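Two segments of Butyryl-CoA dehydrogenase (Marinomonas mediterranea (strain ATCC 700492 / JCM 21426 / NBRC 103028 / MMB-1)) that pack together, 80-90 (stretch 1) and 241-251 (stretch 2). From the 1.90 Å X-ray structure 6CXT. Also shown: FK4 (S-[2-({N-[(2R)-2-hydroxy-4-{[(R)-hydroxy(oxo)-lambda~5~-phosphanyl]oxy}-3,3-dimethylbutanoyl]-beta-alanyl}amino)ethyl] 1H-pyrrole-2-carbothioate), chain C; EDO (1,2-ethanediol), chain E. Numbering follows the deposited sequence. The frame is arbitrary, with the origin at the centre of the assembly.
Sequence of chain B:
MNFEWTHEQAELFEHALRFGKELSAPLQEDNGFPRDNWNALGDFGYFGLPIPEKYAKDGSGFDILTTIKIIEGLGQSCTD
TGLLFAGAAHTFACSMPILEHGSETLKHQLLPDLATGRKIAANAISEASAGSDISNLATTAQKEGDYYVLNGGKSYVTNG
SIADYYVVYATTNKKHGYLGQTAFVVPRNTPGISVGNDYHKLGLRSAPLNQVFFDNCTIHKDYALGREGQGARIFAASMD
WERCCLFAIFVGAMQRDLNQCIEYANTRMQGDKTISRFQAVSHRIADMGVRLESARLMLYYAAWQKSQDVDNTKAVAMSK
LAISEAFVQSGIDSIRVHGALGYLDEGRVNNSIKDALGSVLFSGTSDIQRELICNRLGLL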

ATOM      1  N   ASP B  80      27.479   9.421  -6.515  1.00 20.86           N
ATOM      2  CA  ASP B  80      27.755   8.082  -7.083  1.00 20.60           C
ATOM      3  C   ASP B  80      27.507   7.011  -6.013  1.00 19.15           C
ATOM      4  O   ASP B  80      28.404   6.502  -5.330  1.00 20.14           O
ATOM      5  CB  ASP B  80      29.181   8.005  -7.628  1.00 18.99           C
ATOM      6  CG  ASP B  80      29.394   6.766  -8.468  1.00 21.28           C
ATOM      7  OD1 ASP B  80      28.553   5.818  -8.404  1.00 20.06           O
ATOM      8  OD2 ASP B  80      30.423   6.736  -9.170  1.00 21.13           O
ATOM      9  N   THR B  81      26.237   6.651  -5.864  1.00 19.62           N
ATOM     10  CA  THR B  81      25.833   5.616  -4.923  1.00 17.50           C
ATOM     11  C   THR B  81      26.541   4.279  -5.216  1.00 15.99           C
ATOM     12  O   THR B  81      26.883   3.554  -4.294  1.00 15.80           O
ATOM     13  CB  THR B  81      24.293   5.494  -4.991  1.00 17.93           C
ATOM     14  OG1 THR B  81      23.744   6.822  -4.750  1.00 17.41           O
ATOM     15  CG2 THR B  81      23.718   4.499  -3.942  1.00 18.83           C
ATOM     16  N   GLY B  82      26.660   3.946  -6.491  1.00 15.11           N
ATOM     17  CA  GLY B  82      27.225   2.660  -6.954  1.00 16.36           C
ATOM     18  C   GLY B  82      28.641   2.537  -6.420  1.00 17.45           C
ATOM     19  O   GLY B  82      29.076   1.448  -5.987  1.00 15.72           O
ATOM     20  N   LEU B  83      29.349   3.660  -6.460  1.00 16.07           N
ATOM     21  CA  LEU B  83      30.739   3.683  -5.966  1.00 17.87           C
ATOM     22  C   LEU B  83      30.798   3.408  -4.458  1.00 17.84           C
ATOM     23  O   LEU B  83      31.625   2.607  -3.979  1.00 16.83           O
ATOM     24  CB  LEU B  83      31.461   4.994  -6.335  1.00 17.11           C
ATOM     25  CG  LEU B  83      32.915   5.126  -5.788  1.00 20.68           C
ATOM     26  CD1 LEU B  83      33.773   4.024  -6.359  1.00 19.48           C
ATOM     27  CD2 LEU B  83      33.529   6.453  -6.213  1.00 21.19           C
ATOM     28  N   LEU B  84      29.923   4.061  -3.696  1.00 17.36           N
ATOM     29  CA  LEU B  84      29.839   3.829  -2.250  1.00 18.37           C
ATOM     30  C   LEU B  84      29.505   2.379  -1.953  1.00 16.75           C
ATOM     31  O   LEU B  84      30.043   1.811  -0.996  1.00 18.07           O
ATOM     32  CB  LEU B  84      28.785   4.752  -1.610  1.00 17.06           C
ATOM     33  CG  LEU B  84      29.226   6.224  -1.651  1.00 18.35           C
ATOM     34  CD1 LEU B  84      28.060   7.065  -1.095  1.00 17.98           C
ATOM     35  CD2 LEU B  84      30.548   6.481  -0.865  1.00 19.80           C
ATOM     36  N   PHE B  85      28.598   1.828  -2.743  1.00 17.05           N
ATOM     37  CA  PHE B  85      28.149   0.441  -2.615  1.00 17.35           C
ATOM     38  C   PHE B  85      29.357  -0.511  -2.840  1.00 17.49           C
ATOM     39  O   PHE B  85      29.582  -1.391  -2.041  1.00 17.27           O
ATOM     40  CB  PHE B  85      27.077   0.181  -3.643  1.00 17.05           C
ATOM     41  CG  PHE B  85      26.714  -1.270  -3.808  1.00 18.26           C
ATOM     42  CD1 PHE B  85      26.115  -1.980  -2.789  1.00 19.74           C
ATOM     43  CD2 PHE B  85      26.910  -1.899  -5.036  1.00 17.83           C
ATOM     44  CE1 PHE B  85      25.795  -3.366  -2.949  1.00 22.51           C
ATOM     45  CE2 PHE B  85      26.600  -3.263  -5.229  1.00 17.66           C
ATOM     46  CZ  PHE B  85      26.011  -3.989  -4.189  1.00 19.37           C
ATOM     47  N   ALA B  86      30.088  -0.315  -3.939  1.00 16.56           N
ATOM     48  CA  ALA B  86      31.347  -1.102  -4.192  1.00 18.48           C
ATOM     49  C   ALA B  86      32.268  -1.058  -2.967  1.00 18.44           C
ATOM     50  O   ALA B  86      32.857  -2.086  -2.566  1.00 20.13           O
ATOM     51  CB  ALA B  86      32.061  -0.589  -5.454  1.00 18.73           C
ATOM     52  N   GLY B  87      32.429   0.135  -2.404  1.00 17.25           N
ATOM     53  CA  GLY B  87      33.340   0.364  -1.296  1.00 18.18           C
ATOM     54  C   GLY B  87      32.843  -0.354  -0.062  1.00 18.66           C
ATOM     55  O   GLY B  87      33.632  -0.901   0.715  1.00 18.56           O
ATOM     56  N   ALA B  88      31.517  -0.351   0.158  1.00 17.59           N
ATOM     57  CA  ALA B  88      30.971  -0.960   1.355  1.00 17.10           C
ATOM     58  C   ALA B  88      30.960  -2.476   1.253  1.00 17.01           C
ATOM     59  O   ALA B  88      31.111  -3.164   2.256  1.00 19.66           O
ATOM     60  CB  ALA B  88      29.548  -0.384   1.644  1.00 15.97           C
ATOM     61  N   ALA B  89      30.840  -2.992   0.033  1.00 16.97           N
ATOM     62  CA  ALA B  89      30.843  -4.417  -0.203  1.00 18.05           C
ATOM     63  C   ALA B  89      32.265  -4.908   0.185  1.00 22.17           C
ATOM     64  O   ALA B  89      32.429  -5.852   0.924  1.00 21.30           O
ATOM     65  CB  ALA B  89      30.610  -4.698  -1.678  1.00 17.60           C
ATOM     66  N   HIS B  90      33.263  -4.203  -0.316  1.00 20.08           N
ATOM     67  CA  HIS B  90      34.660  -4.492  -0.010  1.00 19.89           C
ATOM     68  C   HIS B  90      34.932  -4.451   1.503  1.00 20.48           C
ATOM     69  O   HIS B  90      35.559  -5.376   2.078  1.00 22.77           O
ATOM     70  CB  HIS B  90      35.467  -3.432  -0.769  1.00 18.38           C
ATOM     71  CG  HIS B  90      36.824  -3.157  -0.213  1.00 20.24           C
ATOM     72  ND1 HIS B  90      37.974  -3.642  -0.801  1.00 19.47           N
ATOM     73  CD2 HIS B  90      37.233  -2.373   0.813  1.00 20.71           C
ATOM     74  CE1 HIS B  90      39.033  -3.170  -0.163  1.00 20.37           C
ATOM     75  NE2 HIS B  90      38.618  -2.399   0.824  1.00 20.54           N
TER
HETATM   76  O01 FK4 C 100      21.433 -16.771   9.304  1.00 24.35           O
HETATM   77  P02 FK4 C 100      21.635 -18.074   8.462  1.00 27.76           P
HETATM   78  O03 FK4 C 100      21.116 -18.045   6.981  1.00 25.44           O
HETATM   79  C04 FK4 C 100      19.938 -17.350   6.689  1.00 24.44           C
HETATM   80  C05 FK4 C 100      19.190 -17.841   5.486  1.00 26.00           C
HETATM   81  C06 FK4 C 100      17.953 -16.924   5.297  1.00 25.44           C
HETATM   82  C07 FK4 C 100      18.770 -19.311   5.758  1.00 25.66           C
HETATM   83  C08 FK4 C 100      20.083 -17.854   4.218  1.00 24.19           C
HETATM   84  O09 FK4 C 100      19.528 -18.606   3.166  1.00 25.71           O
HETATM   85  C10 FK4 C 100      20.481 -16.445   3.736  1.00 24.13           C
HETATM   86  N11 FK4 C 100      20.027 -16.146   2.386  1.00 22.76           N
HETATM   87  C12 FK4 C 100      20.317 -14.862   1.854  1.00 23.12           C
HETATM   88  C13 FK4 C 100      21.650 -14.848   1.075  1.00 22.02           C
HETATM   89  C14 FK4 C 100      22.280 -13.521   1.042  1.00 21.27           C
HETATM   90  N15 FK4 C 100      23.091 -13.391  -0.091  1.00 21.89           N
HETATM   91  C16 FK4 C 100      23.883 -12.173  -0.269  1.00 19.96           C
HETATM   92  C17 FK4 C 100      25.162 -12.440  -1.086  1.00 20.14           C
HETATM   93  S18 FK4 C 100      26.360 -11.148  -0.914  1.00 25.99           S
HETATM   94  C19 FK4 C 100      25.498  -9.721  -1.573  1.00 27.39           C
HETATM   95  C20 FK4 C 100      26.536  -8.673  -1.648  1.00 28.49           C
HETATM   96  C21 FK4 C 100      26.481  -7.464  -2.306  1.00 34.29           C
HETATM   97  C22 FK4 C 100      27.711  -6.830  -2.032  1.00 29.40           C
HETATM   98  C23 FK4 C 100      28.490  -7.685  -1.214  1.00 33.58           C
HETATM   99  N24 FK4 C 100      27.788  -8.809  -0.961  1.00 26.49           N
HETATM  100  O25 FK4 C 100      24.480  -9.899  -2.279  1.00 23.75           O
HETATM  101  O26 FK4 C 100      22.153 -12.659   1.908  1.00 21.54           O
HETATM  102  O27 FK4 C 100      21.088 -15.564   4.435  1.00 24.87           O
HETATM  103  O28 FK4 C 100      23.099 -18.366   8.426  1.00 28.79           O
HETATM  104  C1  EDO E 402      26.163   4.815 -10.517  1.00 28.40           C
HETATM  105  O1  EDO E 402      27.206   4.109  -9.828  1.00 19.72           O
HETATM  106  C2  EDO E 402      25.364   5.814  -9.643  1.00 29.04           C
HETATM  107  O2  EDO E 402      24.784   5.018  -8.584  1.00 25.36           O
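Stretch 2 241-251: WERCCLFAIFV

Stretch 2 packs against the helix of stretch 1 through a compact apolar contact that buries 384 Å² in all, and no hydrogen bond crosses between the two. Stretch 1 is helical from Thr-81 to His-90, with Asp-80 as its N-cap: Asp-80 OD1 accepts from Leu-83 N at 3.0 Å. Stretch 2 is less regular. It enters as the last part of a helix, passes through a type I turn from Cys-245 to Ala-248, and resumes as helix toward Val-251. At the turn, Ala-248 N bonds to Cys-245 O at 3.3 Å and Ile-249 N to Leu-246 O at 3.1 Å. The two segments run in opposite directions, as the register shows: Leu-84 lies across from Ile-249 (CA to CA, 7.0 Å), Ala-88 from Leu-246 (CA to CA, 5.3 Å) and Ala-89 from Glu-242 (CA to CA, 7.0 Å). The CA atoms come nearest at Ala-88, whose CB points toward stretch 2.

Ile-249 covers the most surface. Its side chain, with chi1 m and chi2 t, points toward stretch 1 and enters a hole formed by Thr-81, Leu-84, Phe-85 and Ala-88, spanning two turns of the helix. CD1 of Ile-249 reaches deepest, lying 3.5 Å from Leu-84 O, 3.7 Å from Leu-84 CB, 3.6 Å from Phe-85 N and 3.9 Å from Ala-88 CB, so the methyl packs on helix backbone as well as on side chains. The other branch turns to the start of the helix, where Ile-249 CG2 is 3.9 Å from Thr-81 CG2.

Leu-246, the second largest contributor, also points toward stretch 1, about one helical turn further along it. Its CG lies 3.5 Å from Ala-88 CB, while its CD1 is 3.7 Å from Phe-85 CD1, approaching that ring obliquely, and 3.8 Å from Ala-89 N. Ala-88 CB thus touches both Leu-246 and Ile-249.

The CA-to-CB bond of Phe-85 points sideways relative to stretch 2, and its ring also approaches the bound FK4, with Phe-85 CZ 4.0 Å from FK4 C22. Ala-89 also meets this ligand, its CB 3.6 Å from FK4 C22. At the far end of the contact, Phe-250 brings its ring edge to Thr-81, with Phe-250 CE1 3.6 Å from Thr-81 CG2. Arg-243 takes no part in the packing; its NH2 instead donates to FK4 O26 at 2.8 Å and to FK4 O27 at 3.1 Å.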

ATOM      1  N   TRP B 241      27.252  -7.614   9.193  1.00 19.42           N
ATOM      2  CA  TRP B 241      27.949  -6.374   8.965  1.00 21.04           C
ATOM      3  C   TRP B 241      27.404  -5.614   7.737  1.00 19.58           C
ATOM      4  O   TRP B 241      27.207  -4.397   7.798  1.00 23.67           O
ATOM      5  CB  TRP B 241      29.475  -6.616   8.734  1.00 22.37           C
ATOM      6  CG  TRP B 241      30.214  -6.774  10.039  1.00 24.33           C
ATOM      7  CD1 TRP B 241      30.707  -7.954  10.593  1.00 25.44           C
ATOM      8  CD2 TRP B 241      30.546  -5.734  10.943  1.00 25.09           C
ATOM      9  NE1 TRP B 241      31.305  -7.688  11.802  1.00 25.51           N
ATOM     10  CE2 TRP B 241      31.239  -6.338  12.042  1.00 28.14           C
ATOM     11  CE3 TRP B 241      30.323  -4.348  10.953  1.00 24.36           C
ATOM     12  CZ2 TRP B 241      31.653  -5.609  13.138  1.00 26.67           C
ATOM     13  CZ3 TRP B 241      30.774  -3.622  12.012  1.00 26.44           C
ATOM     14  CH2 TRP B 241      31.458  -4.256  13.102  1.00 27.86           C
ATOM     15  N   GLU B 242      27.236  -6.319   6.645  1.00 19.01           N
ATOM     16  CA  GLU B 242      26.854  -5.671   5.371  1.00 20.61           C
ATOM     17  C   GLU B 242      25.400  -5.136   5.439  1.00 20.35           C
ATOM     18  O   GLU B 242      25.130  -3.988   5.097  1.00 19.91           O
ATOM     19  CB  GLU B 242      26.986  -6.654   4.225  1.00 22.65           C
ATOM     20  CG  GLU B 242      26.772  -5.976   2.886  1.00 25.86           C
ATOM     21  CD  GLU B 242      26.969  -6.935   1.738  1.00 28.35           C
ATOM     22  OE1 GLU B 242      28.114  -7.072   1.286  1.00 31.90           O
ATOM     23  OE2 GLU B 242      25.999  -7.551   1.257  1.00 28.67           O
ATOM     24  N   ARG B 243      24.483  -5.971   5.915  1.00 19.04           N
ATOM     25  CA  ARG B 243      23.051  -5.614   5.973  1.00 19.10           C
ATOM     26  C   ARG B 243      22.868  -4.421   6.901  1.00 20.76           C
ATOM     27  O   ARG B 243      21.974  -3.610   6.692  1.00 21.02           O
ATOM     28  CB  ARG B 243      22.239  -6.816   6.457  1.00 17.58           C
ATOM     29  CG  ARG B 243      22.072  -7.906   5.383  1.00 15.91           C
ATOM     30  CD  ARG B 243      21.430  -9.123   6.061  1.00 17.91           C
ATOM     31  NE  ARG B 243      21.488 -10.263   5.157  1.00 19.74           N
ATOM     32  CZ  ARG B 243      21.368 -11.546   5.544  1.00 20.67           C
ATOM     33  NH1 ARG B 243      21.231 -11.846   6.828  1.00 19.80           N
ATOM     34  NH2 ARG B 243      21.417 -12.526   4.639  1.00 19.71           N
ATOM     35  N   CYS B 244      23.724  -4.319   7.920  1.00 19.30           N
ATOM     36  CA  CYS B 244      23.672  -3.220   8.880  1.00 21.75           C
ATOM     37  C   CYS B 244      24.309  -1.939   8.329  1.00 22.84           C
ATOM     38  O   CYS B 244      23.649  -0.852   8.292  1.00 22.97           O
ATOM     39  CB  CYS B 244      24.381  -3.601  10.190  1.00 20.95           C
ATOM     40  SG  CYS B 244      24.253  -2.355  11.512  1.00 25.94           S
ATOM     41  N   CYS B 245      25.570  -2.026   7.906  1.00 19.33           N
ATOM     42  CA  CYS B 245      26.350  -0.836   7.650  1.00 18.30           C
ATOM     43  C   CYS B 245      26.270  -0.362   6.208  1.00 20.38           C
ATOM     44  O   CYS B 245      26.311   0.820   5.971  1.00 18.79           O
ATOM     45  CB  CYS B 245      27.831  -1.078   8.008  1.00 21.78           C
ATOM     46  SG  CYS B 245      28.034  -1.554   9.769  1.00 24.82           S
ATOM     47  N   LEU B 246      26.219  -1.282   5.241  1.00 16.64           N
ATOM     48  CA  LEU B 246      26.246  -0.877   3.835  1.00 17.27           C
ATOM     49  C   LEU B 246      24.995  -0.010   3.546  1.00 17.83           C
ATOM     50  O   LEU B 246      25.062   0.986   2.826  1.00 17.98           O
ATOM     51  CB  LEU B 246      26.338  -2.092   2.908  1.00 17.72           C
ATOM     52  CG  LEU B 246      26.349  -1.850   1.380  1.00 18.01           C
ATOM     53  CD1 LEU B 246      27.096  -2.979   0.653  1.00 19.84           C
ATOM     54  CD2 LEU B 246      24.905  -1.742   0.799  1.00 18.07           C
ATOM     55  N   PHE B 247      23.883  -0.344   4.187  1.00 17.56           N
ATOM     56  CA  PHE B 247      22.561   0.291   3.868  1.00 16.44           C
ATOM     57  C   PHE B 247      22.455   1.706   4.429  1.00 17.48           C
ATOM     58  O   PHE B 247      21.545   2.470   4.044  1.00 16.56           O
ATOM     59  CB  PHE B 247      21.407  -0.654   4.312  1.00 14.81           C
ATOM     60  CG  PHE B 247      21.235  -1.809   3.337  1.00 17.11           C
ATOM     61  CD1 PHE B 247      22.198  -2.888   3.310  1.00 17.43           C
ATOM     62  CD2 PHE B 247      20.227  -1.807   2.389  1.00 15.97           C
ATOM     63  CE1 PHE B 247      22.139  -3.843   2.343  1.00 16.51           C
ATOM     64  CE2 PHE B 247      20.134  -2.819   1.420  1.00 16.80           C
ATOM     65  CZ  PHE B 247      21.106  -3.822   1.389  1.00 16.92           C
ATOM     66  N   ALA B 248      23.388   2.076   5.301  1.00 15.34           N
ATOM     67  CA  ALA B 248      23.528   3.491   5.720  1.00 17.40           C
ATOM     68  C   ALA B 248      23.676   4.418   4.500  1.00 16.99           C
ATOM     69  O   ALA B 248      23.201   5.561   4.532  1.00 17.91           O
ATOM     70  CB  ALA B 248      24.713   3.656   6.648  1.00 15.70           C
ATOM     71  N   ILE B 249      24.308   3.920   3.422  1.00 15.66           N
ATOM     72  CA  ILE B 249      24.439   4.694   2.165  1.00 16.20           C
ATOM     73  C   ILE B 249      23.059   5.261   1.738  1.00 16.23           C
ATOM     74  O   ILE B 249      22.917   6.467   1.377  1.00 15.29           O
ATOM     75  CB  ILE B 249      25.012   3.851   1.005  1.00 16.90           C
ATOM     76  CG1 ILE B 249      26.465   3.390   1.327  1.00 16.57           C
ATOM     77  CG2 ILE B 249      24.987   4.645  -0.297  1.00 17.35           C
ATOM     78  CD1 ILE B 249      26.901   2.252   0.399  1.00 16.82           C
ATOM     79  N   PHE B 250      22.064   4.393   1.756  1.00 16.06           N
ATOM     80  CA  PHE B 250      20.785   4.721   1.105  1.00 14.80           C
ATOM     81  C   PHE B 250      19.940   5.618   1.999  1.00 15.26           C
ATOM     82  O   PHE B 250      19.075   6.317   1.500  1.00 14.97           O
ATOM     83  CB  PHE B 250      20.037   3.430   0.823  1.00 14.82           C
ATOM     84  CG  PHE B 250      20.904   2.426   0.087  1.00 15.46           C
ATOM     85  CD1 PHE B 250      21.605   2.815  -1.087  1.00 14.27           C
ATOM     86  CD2 PHE B 250      21.030   1.098   0.563  1.00 15.39           C
ATOM     87  CE1 PHE B 250      22.478   1.923  -1.757  1.00 15.44           C
ATOM     88  CE2 PHE B 250      21.850   0.183  -0.133  1.00 15.19           C
ATOM     89  CZ  PHE B 250      22.594   0.588  -1.251  1.00 14.66           C
ATOM     90  N   VAL B 251      20.167   5.574   3.302  1.00 15.34           N
ATOM     91  CA  VAL B 251      19.532   6.544   4.197  1.00 15.12           C
ATOM     92  C   VAL B 251      20.044   7.954   3.822  1.00 16.45           C
ATOM     93  O   VAL B 251      19.250   8.894   3.668  1.00 17.25           O
ATOM     94  CB  VAL B 251      19.853   6.249   5.685  1.00 15.93           C
ATOM     95  CG1 VAL B 251      19.409   7.408   6.591  1.00 15.12           C
ATOM     96  CG2 VAL B 251      19.177   4.936   6.137  1.00 15.44           C
TER